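Local structure of hydrolase, haloacid dehalogenase-like family (Streptococcus pneumoniae, 2FI1) at residues 24-35 / 63-74. The protein is probably a hydrolase of the haloacid dehalogenase-like family, with a calcium ion bound in the crystal; its substrate is not established. Residues are numbered along the deposited sequence; the frame is centred on the assembly and turned at random.
Sequences STAAFVETLALY and LENFLEKYKENE
Thr31 OG1 is held from two directions where helices 24-34 and 66-74 meet: it accepts a hydrogen bond from Asn73 ND2 (2.9 Å, N-H...O angle 172°) and gives its own proton to Ala27 O one turn back (2.7 Å). Ala27 O also receives Thr31 N from the opposite face of its carbonyl plane. Threonine suits this place because its two branches divide the work. With CG2 anti to the backbone N, the methyl lies over a face of the Phe66 ring; chi1 of -52° sets OG1 beside that N, in the plane of the Asn73 amide.

Aromatic rings fill the buried side. Phe66 turns its edge onto a face of Phe28, with centroids 4.9 Å apart, and Phe28 in turn points its own edge at a face of Tyr70: two successive T-shaped pairs. Ala27, small enough to let the backbones approach, brings its CB to 3.4 Å from Glu74 N. At one end Ser24 OG bonds to the anti lone pair of Glu74 OE2 (2.6 Å). Asn20 O bonds to the same OG, so the hydroxyl proton is probably shared between two acceptors, unless the carboxylate is itself protonated. The Ser24 side chain is about 13 Å from the bound calcium ion. At the other end Tyr35 OH donates a short hydrogen bond to Glu64 O (2.5 Å) from above the carbonyl plane, not along a lone pair, tethering the type II turn of Leu63 to Phe66; Leu63 CB makes a CH-pi contact with the Tyr35 ring face.

The helices pack as an inclined antiparallel pair, N-to-C directions 134° apart and axes 8.3 Å apart at closest, with Thr31, Tyr70 and Asn73 as knobs in holes. Val44 of helix 41-50, and Ala55, Ile56 and Phe59 of helix 52-59, also pack against Phe28. These helices are part of the insertion between strands 8-11 and 100-104 in the chain, consistent with this family's helical cap on a Rossmann-like core.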
loop_
_atom_site.group_PDB
_atom_site.type_symbol
_atom_site.label_atom_id
_atom_site.label_comp_id
_atom_site.label_asym_id
_atom_site.label_seq_id
_atom_site.Cartn_x
_atom_site.Cartn_y
_atom_site.Cartn_z
ATOM N N SER A 24 4.555 3.502 10.726
ATOM C CA SER A 24 5.266 4.768 10.791
ATOM C C SER A 24 4.779 5.619 11.960
ATOM O O SER A 24 5.588 6.216 12.668
ATOM C CB SER A 24 5.115 5.516 9.472
ATOM O OG SER A 24 5.789 4.828 8.424
ATOM N N THR A 25 3.471 5.640 12.194
ATOM C CA THR A 25 2.912 6.384 13.328
ATOM C C THR A 25 3.432 5.831 14.650
ATOM O O THR A 25 3.835 6.589 15.535
ATOM C CB THR A 25 1.375 6.369 13.304
ATOM O OG1 THR A 25 0.918 7.090 12.152
ATOM C CG2 THR A 25 0.781 7.002 14.559
ATOM N N ALA A 26 3.442 4.516 14.789
ATOM C CA ALA A 26 3.952 3.908 16.006
ATOM C C ALA A 26 5.387 4.351 16.250
ATOM O O ALA A 26 5.735 4.764 17.362
ATOM C CB ALA A 26 3.851 2.387 15.923
ATOM N N ALA A 27 6.212 4.301 15.211
ATOM C CA ALA A 27 7.614 4.733 15.318
ATOM C C ALA A 27 7.740 6.234 15.615
ATOM O O ALA A 27 8.595 6.647 16.393
ATOM C CB ALA A 27 8.364 4.394 14.065
ATOM N N PHE A 28 6.889 7.054 15.008
ATOM C CA PHE A 28 6.962 8.501 15.179
ATOM C C PHE A 28 6.570 8.892 16.609
ATOM O O PHE A 28 7.237 9.705 17.255
ATOM C CB PHE A 28 6.047 9.163 14.150
ATOM C CG PHE A 28 6.311 10.628 13.931
ATOM C CD1 PHE A 28 7.033 11.052 12.826
ATOM C CD2 PHE A 28 5.808 11.585 14.807
ATOM C CE1 PHE A 28 7.255 12.405 12.597
ATOM C CE2 PHE A 28 6.030 12.931 14.589
ATOM C CZ PHE A 28 6.757 13.347 13.486
ATOM N N VAL A 29 5.499 8.291 17.111
ATOM C CA VAL A 29 5.040 8.545 18.480
ATOM C C VAL A 29 6.108 8.098 19.485
ATOM O O VAL A 29 6.415 8.826 20.435
ATOM C CB VAL A 29 3.689 7.833 18.734
ATOM C CG1 VAL A 29 3.327 7.824 20.222
ATOM C CG2 VAL A 29 2.574 8.487 17.920
ATOM N N GLU A 30 6.699 6.926 19.282
ATOM C CA GLU A 30 7.714 6.460 20.222
ATOM C C GLU A 30 8.969 7.332 20.171
ATOM O O GLU A 30 9.605 7.578 21.205
ATOM C CB GLU A 30 8.015 4.970 20.035
ATOM C CG GLU A 30 8.773 4.573 18.813
ATOM C CD GLU A 30 9.018 3.062 18.759
ATOM O OE1 GLU A 30 8.861 2.383 19.803
ATOM O OE2 GLU A 30 9.343 2.547 17.676
ATOM N N THR A 31 9.316 7.835 18.990
ATOM C CA THR A 31 10.469 8.733 18.856
ATOM C C THR A 31 10.199 10.079 19.555
ATOM O O THR A 31 11.070 10.592 20.264
ATOM C CB THR A 31 10.862 8.936 17.378
ATOM O OG1 THR A 31 11.026 7.663 16.738
ATOM C CG2 THR A 31 12.170 9.715 17.260
ATOM N N LEU A 32 9.003 10.640 19.389
ATOM C CA LEU A 32 8.610 11.841 20.138
ATOM C C LEU A 32 8.768 11.658 21.649
ATOM O O LEU A 32 9.228 12.575 22.344
ATOM C CB LEU A 32 7.169 12.240 19.830
ATOM C CG LEU A 32 6.888 12.864 18.465
ATOM C CD1 LEU A 32 5.384 12.981 18.295
ATOM C CD2 LEU A 32 7.552 14.222 18.320
ATOM N N ALA A 33 8.416 10.478 22.148
ATOM C CA ALA A 33 8.471 10.214 23.590
ATOM C C ALA A 33 9.900 10.287 24.121
ATOM O O ALA A 33 10.104 10.640 25.285
ATOM C CB ALA A 33 7.845 8.871 23.911
ATOM N N LEU A 34 10.883 9.973 23.280
ATOM C CA LEU A 34 12.301 10.086 23.661
ATOM C C LEU A 34 12.674 11.520 24.021
ATOM O O LEU A 34 13.601 11.746 24.809
ATOM C CB LEU A 34 13.223 9.619 22.534
ATOM C CG LEU A 34 13.160 8.156 22.120
ATOM C CD1 LEU A 34 13.960 7.951 20.845
ATOM C CD2 LEU A 34 13.674 7.258 23.241
ATOM N N TYR A 35 11.967 12.483 23.437
ATOM C CA TYR A 35 12.189 13.902 23.710
ATOM C C TYR A 35 11.203 14.460 24.746
ATOM O O TYR A 35 11.141 15.675 24.960
ATOM C CB TYR A 35 12.091 14.706 22.412
ATOM C CG TYR A 35 13.092 14.301 21.362
ATOM C CD1 TYR A 35 14.275 15.018 21.176
ATOM C CD2 TYR A 35 12.859 13.203 20.544
ATOM C CE1 TYR A 35 15.195 14.644 20.208
ATOM C CE2 TYR A 35 13.768 12.818 19.575
ATOM C CZ TYR A 35 14.936 13.543 19.405
ATOM O OH TYR A 35 15.838 13.168 18.445
ATOM N N LEU A 63 13.796 19.179 17.104
ATOM C CA LEU A 63 14.276 18.043 17.869
ATOM C C LEU A 63 15.522 17.478 17.193
ATOM O O LEU A 63 15.475 17.045 16.034
ATOM C CB LEU A 63 13.183 16.978 18.005
ATOM C CG LEU A 63 11.895 17.423 18.706
ATOM C CD1 LEU A 63 10.966 16.230 18.897
ATOM C CD2 LEU A 63 12.188 18.102 20.058
ATOM N N GLU A 64 16.638 17.494 17.919
ATOM C CA GLU A 64 17.935 17.127 17.356
ATOM C C GLU A 64 18.009 15.627 17.072
ATOM O O GLU A 64 17.697 14.821 17.940
ATOM C CB GLU A 64 19.066 17.541 18.311
ATOM C CG GLU A 64 20.472 17.304 17.758
ATOM C CD GLU A 64 21.571 17.886 18.637
ATOM O OE1 GLU A 64 21.398 17.927 19.876
ATOM O OE2 GLU A 64 22.618 18.297 18.081
ATOM N N ASN A 65 18.437 15.275 15.856
ATOM C CA ASN A 65 18.568 13.874 15.410
ATOM C C ASN A 65 17.236 13.122 15.298
ATOM O O ASN A 65 17.232 11.890 15.275
ATOM C CB ASN A 65 19.508 13.070 16.327
ATOM C CG ASN A 65 20.862 13.735 16.522
ATOM O OD1 ASN A 65 21.449 14.265 15.578
ATOM N ND2 ASN A 65 21.366 13.701 17.756
ATOM N N PHE A 66 16.119 13.844 15.233
ATOM C CA PHE A 66 14.808 13.190 15.279
ATOM C C PHE A 66 14.606 12.257 14.094
ATOM O O PHE A 66 14.251 11.093 14.277
ATOM C CB PHE A 66 13.670 14.210 15.320
ATOM C CG PHE A 66 12.303 13.575 15.323
ATOM C CD1 PHE A 66 11.676 13.263 16.518
ATOM C CD2 PHE A 66 11.657 13.258 14.127
ATOM C CE1 PHE A 66 10.415 12.656 16.522
ATOM C CE2 PHE A 66 10.414 12.648 14.131
ATOM C CZ PHE A 66 9.795 12.348 15.327
ATOM N N LEU A 67 14.825 12.768 12.885
ATOM C CA LEU A 67 14.562 11.976 11.672
ATOM C C LEU A 67 15.345 10.675 11.685
ATOM O O LEU A 67 14.805 9.611 11.402
ATOM C CB LEU A 67 14.877 12.768 10.398
ATOM C CG LEU A 67 14.628 12.004 9.078
ATOM C CD1 LEU A 67 14.035 12.902 8.043
ATOM C CD2 LEU A 67 15.882 11.328 8.540
ATOM N N GLU A 68 16.629 10.760 12.003
ATOM C CA GLU A 68 17.475 9.584 12.016
ATOM C C GLU A 68 16.957 8.524 12.980
ATOM O O GLU A 68 16.892 7.342 12.642
ATOM C CB GLU A 68 18.906 9.971 12.381
ATOM C CG GLU A 68 19.894 8.915 12.003
ATOM C CD GLU A 68 21.339 9.365 12.138
ATOM O OE1 GLU A 68 21.592 10.559 12.426
ATOM O OE2 GLU A 68 22.220 8.506 11.939
ATOM N N LYS A 69 16.591 8.952 14.185
ATOM C CA LYS A 69 16.075 8.043 15.198
ATOM C C LYS A 69 14.704 7.507 14.801
ATOM O O LYS A 69 14.417 6.329 14.996
ATOM C CB LYS A 69 15.991 8.745 16.550
ATOM C CG LYS A 69 17.341 9.152 17.131
ATOM C CD LYS A 69 17.148 9.992 18.377
ATOM C CE LYS A 69 18.468 10.524 18.911
ATOM N NZ LYS A 69 19.281 9.457 19.554
ATOM N N TYR A 70 13.872 8.372 14.228
ATOM C CA TYR A 70 12.567 7.950 13.714
ATOM C C TYR A 70 12.704 6.848 12.658
ATOM O O TYR A 70 11.995 5.839 12.719
ATOM C CB TYR A 70 11.804 9.162 13.164
ATOM C CG TYR A 70 10.638 8.817 12.264
ATOM C CD1 TYR A 70 9.621 7.972 12.704
ATOM C CD2 TYR A 70 10.570 9.311 10.965
ATOM C CE1 TYR A 70 8.571 7.639 11.875
ATOM C CE2 TYR A 70 9.514 8.991 10.138
ATOM C CZ TYR A 70 8.515 8.163 10.603
ATOM O OH TYR A 70 7.463 7.839 9.770
ATOM N N LYS A 71 13.614 7.032 11.699
ATOM C CA LYS A 71 13.795 6.041 10.629
ATOM C C LYS A 71 14.281 4.701 11.173
ATOM O O LYS A 71 13.874 3.641 10.686
ATOM C CB LYS A 71 14.745 6.561 9.548
ATOM C CG LYS A 71 14.210 7.755 8.794
ATOM C CD LYS A 71 13.122 7.379 7.818
ATOM C CE LYS A 71 12.662 8.609 7.067
ATOM N NZ LYS A 71 11.804 8.266 5.923
ATOM N N GLU A 72 15.141 4.742 12.184
ATOM C CA GLU A 72 15.581 3.512 12.831
ATOM C C GLU A 72 14.410 2.809 13.520
ATOM O O GLU A 72 14.227 1.602 13.376
ATOM C CB GLU A 72 16.729 3.792 13.806
ATOM C CG GLU A 72 18.041 4.109 13.096
ATOM C CD GLU A 72 19.257 4.072 14.011
ATOM O OE1 GLU A 72 19.252 3.295 14.994
ATOM O OE2 GLU A 72 20.226 4.818 13.737
ATOM N N ASN A 73 13.592 3.571 14.240
ATOM C CA ASN A 73 12.414 3.004 14.889
ATOM C C ASN A 73 11.389 2.480 13.880
ATOM O O ASN A 73 10.740 1.466 14.124
ATOM C CB ASN A 73 11.767 4.020 15.834
ATOM C CG ASN A 73 12.515 4.152 17.150
ATOM O OD1 ASN A 73 13.131 3.192 17.623
ATOM N ND2 ASN A 73 12.444 5.328 17.757
ATOM N N GLU A 74 11.264 3.161 12.744
ATOM C CA GLU A 74 10.353 2.722 11.691
ATOM C C GLU A 74 10.807 1.387 11.096
ATOM O O GLU A 74 9.992 0.500 10.867
ATOM C CB GLU A 74 10.250 3.797 10.611
ATOM C CG GLU A 74 9.255 3.488 9.504
ATOM C CD GLU A 74 9.364 4.473 8.364
ATOM O OE1 GLU A 74 10.486 4.711 7.879
ATOM O OE2 GLU A 74 8.333 5.014 7.930
HETATM O O HOH W 1 10.509 0.615 16.856
#